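Local coordinates for protein tryptophanyl-tRNA synthetase (Cryptosporidium parvum Iowa II, PDB 3HV0) that probably charges tRNA(Trp) with L-tryptophan at the expense of ATP, as a class I aminoacyl-tRNA synthetase, and here holds tryptophan in its catalytic domain, at residues F75-T79 and Q201-S207; C222-I228 and P249-S254. All blocks are in the same frame, centred on the assembly; numbering follows the deposited sequence.

Contact 1 of 2, residues F75-T79 and Q201-S207. With TRP (tryptophan), chain C.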
loop_
_atom_site.group_PDB
_atom_site.type_symbol
_atom_site.label_atom_id
_atom_site.label_comp_id
_atom_site.label_asym_id
_atom_site.label_seq_id
_atom_site.Cartn_x
_atom_site.Cartn_y
_atom_site.Cartn_z
ATOM N N PHE A 75 -5.366 14.044 -23.538
ATOM C CA PHE A 75 -4.592 13.865 -22.320
ATOM C C PHE A 75 -5.603 13.837 -21.169
ATOM O O PHE A 75 -6.807 13.834 -21.419
ATOM C CB PHE A 75 -3.577 15.004 -22.156
ATOM C CG PHE A 75 -4.198 16.368 -21.980
ATOM C CD1 PHE A 75 -4.344 16.920 -20.718
ATOM C CD2 PHE A 75 -4.612 17.098 -23.078
ATOM C CE1 PHE A 75 -4.903 18.171 -20.547
ATOM C CE2 PHE A 75 -5.174 18.349 -22.929
ATOM C CZ PHE A 75 -5.331 18.881 -21.660
ATOM N N TYR A 76 -5.126 13.805 -19.931
ATOM C CA TYR A 76 -6.029 13.842 -18.768
ATOM C C TYR A 76 -5.545 14.720 -17.639
ATOM O O TYR A 76 -4.356 15.028 -17.543
ATOM C CB TYR A 76 -6.346 12.435 -18.244
ATOM C CG TYR A 76 -5.286 11.716 -17.424
ATOM C CD1 TYR A 76 -4.240 11.054 -18.046
ATOM C CD2 TYR A 76 -5.387 11.610 -16.038
ATOM C CE1 TYR A 76 -3.291 10.348 -17.328
ATOM C CE2 TYR A 76 -4.428 10.910 -15.296
ATOM C CZ TYR A 76 -3.386 10.261 -15.949
ATOM O OH TYR A 76 -2.415 9.542 -15.249
ATOM N N LEU A 77 -6.497 15.127 -16.798
ATOM C CA LEU A 77 -6.212 15.970 -15.642
ATOM C C LEU A 77 -6.182 15.101 -14.394
ATOM O O LEU A 77 -6.880 14.136 -14.315
ATOM C CB LEU A 77 -7.265 17.072 -15.508
ATOM C CG LEU A 77 -7.429 18.017 -16.712
ATOM C CD1 LEU A 77 -8.829 18.605 -16.846
ATOM C CD2 LEU A 77 -6.384 19.126 -16.663
ATOM N N TYR A 78 -5.344 15.441 -13.435
ATOM C CA TYR A 78 -5.339 14.784 -12.129
ATOM C C TYR A 78 -5.153 15.844 -11.047
ATOM O O TYR A 78 -4.185 16.609 -11.047
ATOM C CB TYR A 78 -4.242 13.726 -12.052
ATOM C CG TYR A 78 -3.775 13.300 -10.662
ATOM C CD1 TYR A 78 -4.669 13.038 -9.639
ATOM C CD2 TYR A 78 -2.430 13.099 -10.407
ATOM C CE1 TYR A 78 -4.231 12.622 -8.400
ATOM C CE2 TYR A 78 -1.981 12.685 -9.167
ATOM C CZ TYR A 78 -2.885 12.444 -8.161
ATOM O OH TYR A 78 -2.413 12.044 -6.908
ATOM N N THR A 79 -6.122 15.909 -10.148
ATOM C CA THR A 79 -6.013 16.763 -8.989
ATOM C C THR A 79 -6.502 15.997 -7.769
ATOM O O THR A 79 -6.970 14.898 -7.908
ATOM C CB THR A 79 -6.748 18.064 -9.199
ATOM O OG1 THR A 79 -6.134 19.057 -8.383
ATOM C CG2 THR A 79 -8.197 17.952 -8.830
ATOM N N GLN A 201 0.307 9.081 -3.833
ATOM C CA GLN A 201 -0.103 10.318 -4.493
ATOM C C GLN A 201 0.485 10.479 -5.868
ATOM O O GLN A 201 -0.103 11.132 -6.711
ATOM C CB GLN A 201 0.305 11.526 -3.684
ATOM C CG GLN A 201 -0.179 12.814 -4.296
ATOM C CD GLN A 201 -0.462 13.879 -3.314
ATOM O OE1 GLN A 201 -0.323 15.042 -3.627
ATOM N NE2 GLN A 201 -0.849 13.508 -2.120
ATOM N N ALA A 202 1.682 9.943 -6.068
ATOM C CA ALA A 202 2.330 9.970 -7.373
ATOM C C ALA A 202 1.563 9.143 -8.408
ATOM O O ALA A 202 1.349 9.598 -9.517
ATOM C CB ALA A 202 3.742 9.479 -7.254
ATOM N N ALA A 203 1.115 7.958 -8.011
ATOM C CA ALA A 203 0.638 6.923 -8.926
ATOM C C ALA A 203 -0.467 7.333 -9.930
ATOM O O ALA A 203 -0.496 6.821 -11.053
ATOM C CB ALA A 203 0.220 5.661 -8.141
ATOM N N PRO A 204 -1.393 8.212 -9.522
ATOM C CA PRO A 204 -2.406 8.610 -10.495
ATOM C C PRO A 204 -1.892 9.540 -11.592
ATOM O O PRO A 204 -2.599 9.736 -12.601
ATOM C CB PRO A 204 -3.475 9.311 -9.644
ATOM C CG PRO A 204 -3.238 8.831 -8.235
ATOM C CD PRO A 204 -1.764 8.607 -8.147
ATOM N N ALA A 205 -0.691 10.101 -11.443
ATOM C CA ALA A 205 -0.111 10.889 -12.557
ATOM C C ALA A 205 0.381 10.001 -13.732
ATOM O O ALA A 205 0.940 10.507 -14.698
ATOM C CB ALA A 205 0.978 11.791 -12.069
ATOM N N PHE A 206 0.195 8.682 -13.644
ATOM C CA PHE A 206 0.506 7.787 -14.771
ATOM C C PHE A 206 -0.753 7.098 -15.235
ATOM O O PHE A 206 -1.486 6.559 -14.409
ATOM C CB PHE A 206 1.489 6.687 -14.393
ATOM C CG PHE A 206 2.822 7.175 -13.927
ATOM C CD1 PHE A 206 3.582 7.988 -14.730
ATOM C CD2 PHE A 206 3.339 6.761 -12.717
ATOM C CE1 PHE A 206 4.815 8.435 -14.311
ATOM C CE2 PHE A 206 4.575 7.186 -12.304
ATOM C CZ PHE A 206 5.311 8.040 -13.094
ATOM N N SER A 207 -0.949 7.058 -16.548
ATOM C CA SER A 207 -2.164 6.539 -17.154
ATOM C C SER A 207 -2.342 5.050 -16.941
ATOM O O SER A 207 -3.460 4.560 -16.964
ATOM C CB SER A 207 -2.171 6.826 -18.666
ATOM O OG SER A 207 -1.148 6.116 -19.331
HETATM N N TRP C . -2.332 15.478 -0.371
HETATM C CA TRP C . -3.095 16.581 -1.027
HETATM C C TRP C . -3.588 17.566 0.022
HETATM O O TRP C . -3.675 17.218 1.214
HETATM C CB TRP C . -4.271 16.055 -1.874
HETATM C CG TRP C . -3.874 15.613 -3.263
HETATM C CD1 TRP C . -3.749 14.322 -3.716
HETATM C CD2 TRP C . -3.568 16.454 -4.386
HETATM N NE1 TRP C . -3.388 14.315 -5.036
HETATM C CE2 TRP C . -3.256 15.608 -5.469
HETATM C CE3 TRP C . -3.528 17.831 -4.580
HETATM C CZ2 TRP C . -2.909 16.098 -6.726
HETATM C CZ3 TRP C . -3.179 18.315 -5.828
HETATM C CH2 TRP C . -2.862 17.446 -6.885
HETATM O OXT TRP C . -3.889 18.722 -0.329
#
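The hydroxyl of Y78 sits between protein backbone and bound amino acid: it donates a very short hydrogen bond to the main-chain carbonyl of Q201 (OH to O, 2.5 Å) and accepts one from the indole nitrogen of the tryptophan ligand (TRP NE1 to Y78 OH, 3.1 Å). With its proton directed at the carbonyl of Q201, the hydroxyl can accept from the indole N-H, a geometry well suited to recognising tryptophan; Q113 OE1 is a further hydrogen-bond partner. The Y78 ring is itself sandwiched. TRP CZ2 lies over one face, while P204 packs on the opposite one in a CH-pi contact, its CB 3.6 Å from the ring centroid and 14° off the normal. Strand 76-81 belongs to the parallel part of the Rossmann-like nucleotide-binding fold of class I synthetases, and its tyrosines reach across to residues 201-207, where helix 192-202 gives way to the 3-10 segment 203-205, which brings P204 under the ring. Two residues earlier on the strand, Y76 points the same way, and its OH donates to P204 O at 2.7 Å, using a carbonyl of the 3-10 segment. The Y76 ring also meets F214, and its CE1 lies 3.9 Å from S207 CB, whereas S207 OG bonds to the carbonyl of R217. E118 OE1 provides a further hydrogen bond to the ligand.

Contact 2 of 2, residues C222-I228 and P249-S254. With TRP (tryptophan), chain C.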
loop_
_atom_site.group_PDB
_atom_site.type_symbol
_atom_site.label_atom_id
_atom_site.label_comp_id
_atom_site.label_asym_id
_atom_site.label_seq_id
_atom_site.Cartn_x
_atom_site.Cartn_y
_atom_site.Cartn_z
ATOM N N CYS A 222 -0.435 13.295 -18.660
ATOM C CA CYS A 222 -1.233 13.719 -17.530
ATOM C C CYS A 222 -0.857 15.139 -17.175
ATOM O O CYS A 222 0.322 15.475 -17.195
ATOM C CB CYS A 222 -0.964 12.824 -16.333
ATOM S SG CYS A 222 -1.585 13.530 -14.777
ATOM N N LEU A 223 -1.854 15.962 -16.863
ATOM C CA LEU A 223 -1.621 17.327 -16.384
ATOM C C LEU A 223 -2.183 17.453 -15.007
ATOM O O LEU A 223 -3.341 17.118 -14.790
ATOM C CB LEU A 223 -2.295 18.382 -17.273
ATOM C CG LEU A 223 -2.153 19.826 -16.774
ATOM C CD1 LEU A 223 -0.709 20.216 -16.641
ATOM C CD2 LEU A 223 -2.837 20.826 -17.672
ATOM N N VAL A 224 -1.378 17.985 -14.094
ATOM C CA VAL A 224 -1.692 18.002 -12.663
ATOM C C VAL A 224 -1.720 19.425 -12.128
ATOM O O VAL A 224 -0.658 20.028 -11.891
ATOM C CB VAL A 224 -0.644 17.219 -11.910
ATOM C CG1 VAL A 224 -1.010 17.114 -10.369
ATOM C CG2 VAL A 224 -0.449 15.856 -12.571
ATOM N N PRO A 225 -2.933 19.988 -11.963
ATOM C CA PRO A 225 -3.160 21.239 -11.220
ATOM C C PRO A 225 -2.973 21.054 -9.726
ATOM O O PRO A 225 -3.539 20.137 -9.145
ATOM C CB PRO A 225 -4.624 21.556 -11.510
ATOM C CG PRO A 225 -4.895 20.930 -12.821
ATOM C CD PRO A 225 -4.094 19.653 -12.807
ATOM N N HIS A 226 -2.191 21.912 -9.097
ATOM C CA HIS A 226 -2.026 21.803 -7.639
ATOM C C HIS A 226 -1.538 23.091 -6.975
ATOM O O HIS A 226 -0.929 23.949 -7.608
ATOM C CB HIS A 226 -1.117 20.608 -7.284
ATOM C CG HIS A 226 0.274 20.694 -7.840
ATOM N ND1 HIS A 226 1.286 21.388 -7.211
ATOM C CD2 HIS A 226 0.842 20.104 -8.922
ATOM C CE1 HIS A 226 2.405 21.260 -7.907
ATOM N NE2 HIS A 226 2.166 20.480 -8.944
ATOM N N ALA A 227 -1.832 23.239 -5.695
ATOM C CA ALA A 227 -1.215 24.300 -4.909
ATOM C C ALA A 227 0.284 24.051 -4.953
ATOM O O ALA A 227 0.725 22.900 -5.008
ATOM C CB ALA A 227 -1.725 24.279 -3.484
ATOM N N ILE A 228 1.064 25.121 -4.966
ATOM C CA ILE A 228 2.502 24.991 -5.154
ATOM C C ILE A 228 3.142 24.098 -4.103
ATOM O O ILE A 228 4.186 23.517 -4.341
ATOM C CB ILE A 228 3.214 26.359 -5.159
ATOM C CG1 ILE A 228 4.684 26.198 -5.539
ATOM C CG2 ILE A 228 3.123 27.035 -3.784
ATOM C CD1 ILE A 228 4.928 25.134 -6.580
ATOM N N PRO A 249 4.572 13.476 -15.894
ATOM C CA PRO A 249 3.366 14.293 -15.823
ATOM C C PRO A 249 3.725 15.779 -15.804
ATOM O O PRO A 249 4.772 16.170 -15.295
ATOM C CB PRO A 249 2.753 13.886 -14.494
ATOM C CG PRO A 249 3.901 13.556 -13.658
ATOM C CD PRO A 249 4.906 12.912 -14.575
ATOM N N SER A 250 2.877 16.584 -16.413
ATOM C CA SER A 250 3.016 18.030 -16.376
ATOM C C SER A 250 2.194 18.602 -15.228
ATOM O O SER A 250 1.248 17.978 -14.780
ATOM C CB SER A 250 2.499 18.619 -17.674
ATOM O OG SER A 250 3.145 17.974 -18.737
ATOM N N SER A 251 2.524 19.816 -14.806
ATOM C CA SER A 251 1.777 20.450 -13.762
ATOM C C SER A 251 1.637 21.940 -13.977
ATOM O O SER A 251 2.430 22.533 -14.667
ATOM C CB SER A 251 2.399 20.142 -12.385
ATOM O OG SER A 251 3.801 20.222 -12.410
ATOM N N ILE A 252 0.582 22.503 -13.398
ATOM C CA ILE A 252 0.335 23.926 -13.357
ATOM C C ILE A 252 -0.068 24.275 -11.916
ATOM O O ILE A 252 -0.950 23.638 -11.354
ATOM C CB ILE A 252 -0.747 24.329 -14.395
ATOM C CG1 ILE A 252 -0.896 25.845 -14.458
ATOM C CG2 ILE A 252 -2.068 23.658 -14.105
ATOM C CD1 ILE A 252 -1.335 26.344 -15.878
ATOM N N HIS A 253 0.593 25.274 -11.327
ATOM C CA HIS A 253 0.623 25.435 -9.881
ATOM C C HIS A 253 0.003 26.734 -9.429
ATOM O O HIS A 253 0.290 27.773 -10.009
ATOM C CB HIS A 253 2.057 25.443 -9.348
ATOM C CG HIS A 253 2.966 24.443 -9.984
ATOM N ND1 HIS A 253 4.272 24.737 -10.304
ATOM C CD2 HIS A 253 2.765 23.158 -10.355
ATOM C CE1 HIS A 253 4.843 23.671 -10.834
ATOM N NE2 HIS A 253 3.950 22.697 -10.875
ATOM N N SER A 254 -0.768 26.681 -8.340
ATOM C CA SER A 254 -1.421 27.880 -7.797
ATOM C C SER A 254 -0.854 28.377 -6.469
ATOM O O SER A 254 -0.283 27.620 -5.685
ATOM C CB SER A 254 -2.923 27.669 -7.645
ATOM O OG SER A 254 -3.200 26.647 -6.719
HETATM N N TRP C . -2.332 15.478 -0.371
HETATM C CA TRP C . -3.095 16.581 -1.027
HETATM C C TRP C . -3.588 17.566 0.022
HETATM O O TRP C . -3.675 17.218 1.214
HETATM C CB TRP C . -4.271 16.055 -1.874
HETATM C CG TRP C . -3.874 15.613 -3.263
HETATM C CD1 TRP C . -3.749 14.322 -3.716
HETATM C CD2 TRP C . -3.568 16.454 -4.386
HETATM N NE1 TRP C . -3.388 14.315 -5.036
HETATM C CE2 TRP C . -3.256 15.608 -5.469
HETATM C CE3 TRP C . -3.528 17.831 -4.580
HETATM C CZ2 TRP C . -2.909 16.098 -6.726
HETATM C CZ3 TRP C . -3.179 18.315 -5.828
HETATM C CH2 TRP C . -2.862 17.446 -6.885
HETATM O OXT TRP C . -3.889 18.722 -0.329
HETATM O O HOH W 1 4.428 19.857 -9.922
#
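Six main-chain hydrogen bonds join the parallel strands 222-227 and 250-254. S250 N donates to C222 O (2.9 Å), V224 N to S250 O (2.7 Å), I252 N to V224 O (3.2 Å), H226 N to I252 O (3.1 Å), S254 N to H226 O (2.8 Å) and, just past the first strand, I228 N to S254 O (2.9 Å). P225 has no amide hydrogen to give; its carbonyl accepts from T79 OG1 on the other neighbouring strand. On the face bearing V224, S251, H226 and H253, H226 ND1 donates to A227 O (2.7 Å), and H226 NE2 shares a water with S251 OG, 2.5 Å and 2.6 Å from the water oxygen. S250 OG, on the other face, bonds to the carbonyl of D61. The strands are the two arms of a right-handed beta-alpha-beta crossover through helix 231-240, part of the Rossmann-like catalytic fold. H226 CB approaches TRP CZ3 to 3.4 Å, and P225 O lies 3.6 Å from TRP CH2, so the backbone and CB of H226, with P225 O, line the benzo edge. With both imidazole nitrogens engaged on the sheet side, H226 is probably held firmly there.

In the fold
After strands 29-30 and 56-60, the chain enters strand 76-81, and contact 1 closes a long, largely helical loop when residues 201-207 return to that strand as helix 192-202 gives way to a 3-10 segment. The chain then reaches strand 222-227, where contact 2 opens and closes a much shorter loop through helix 231-240 to strand 250-254. The loops follow in series, neither nested nor crossed. Strands 76-81 and 222-227 are direct neighbours, joined by a probable hydrogen bond from L223 N to Y76 O, so contact 1 ties residues 201-207 to the sheet while contact 2 extends it sideways. Centred about 10 Å apart, both border the same tryptophan pocket.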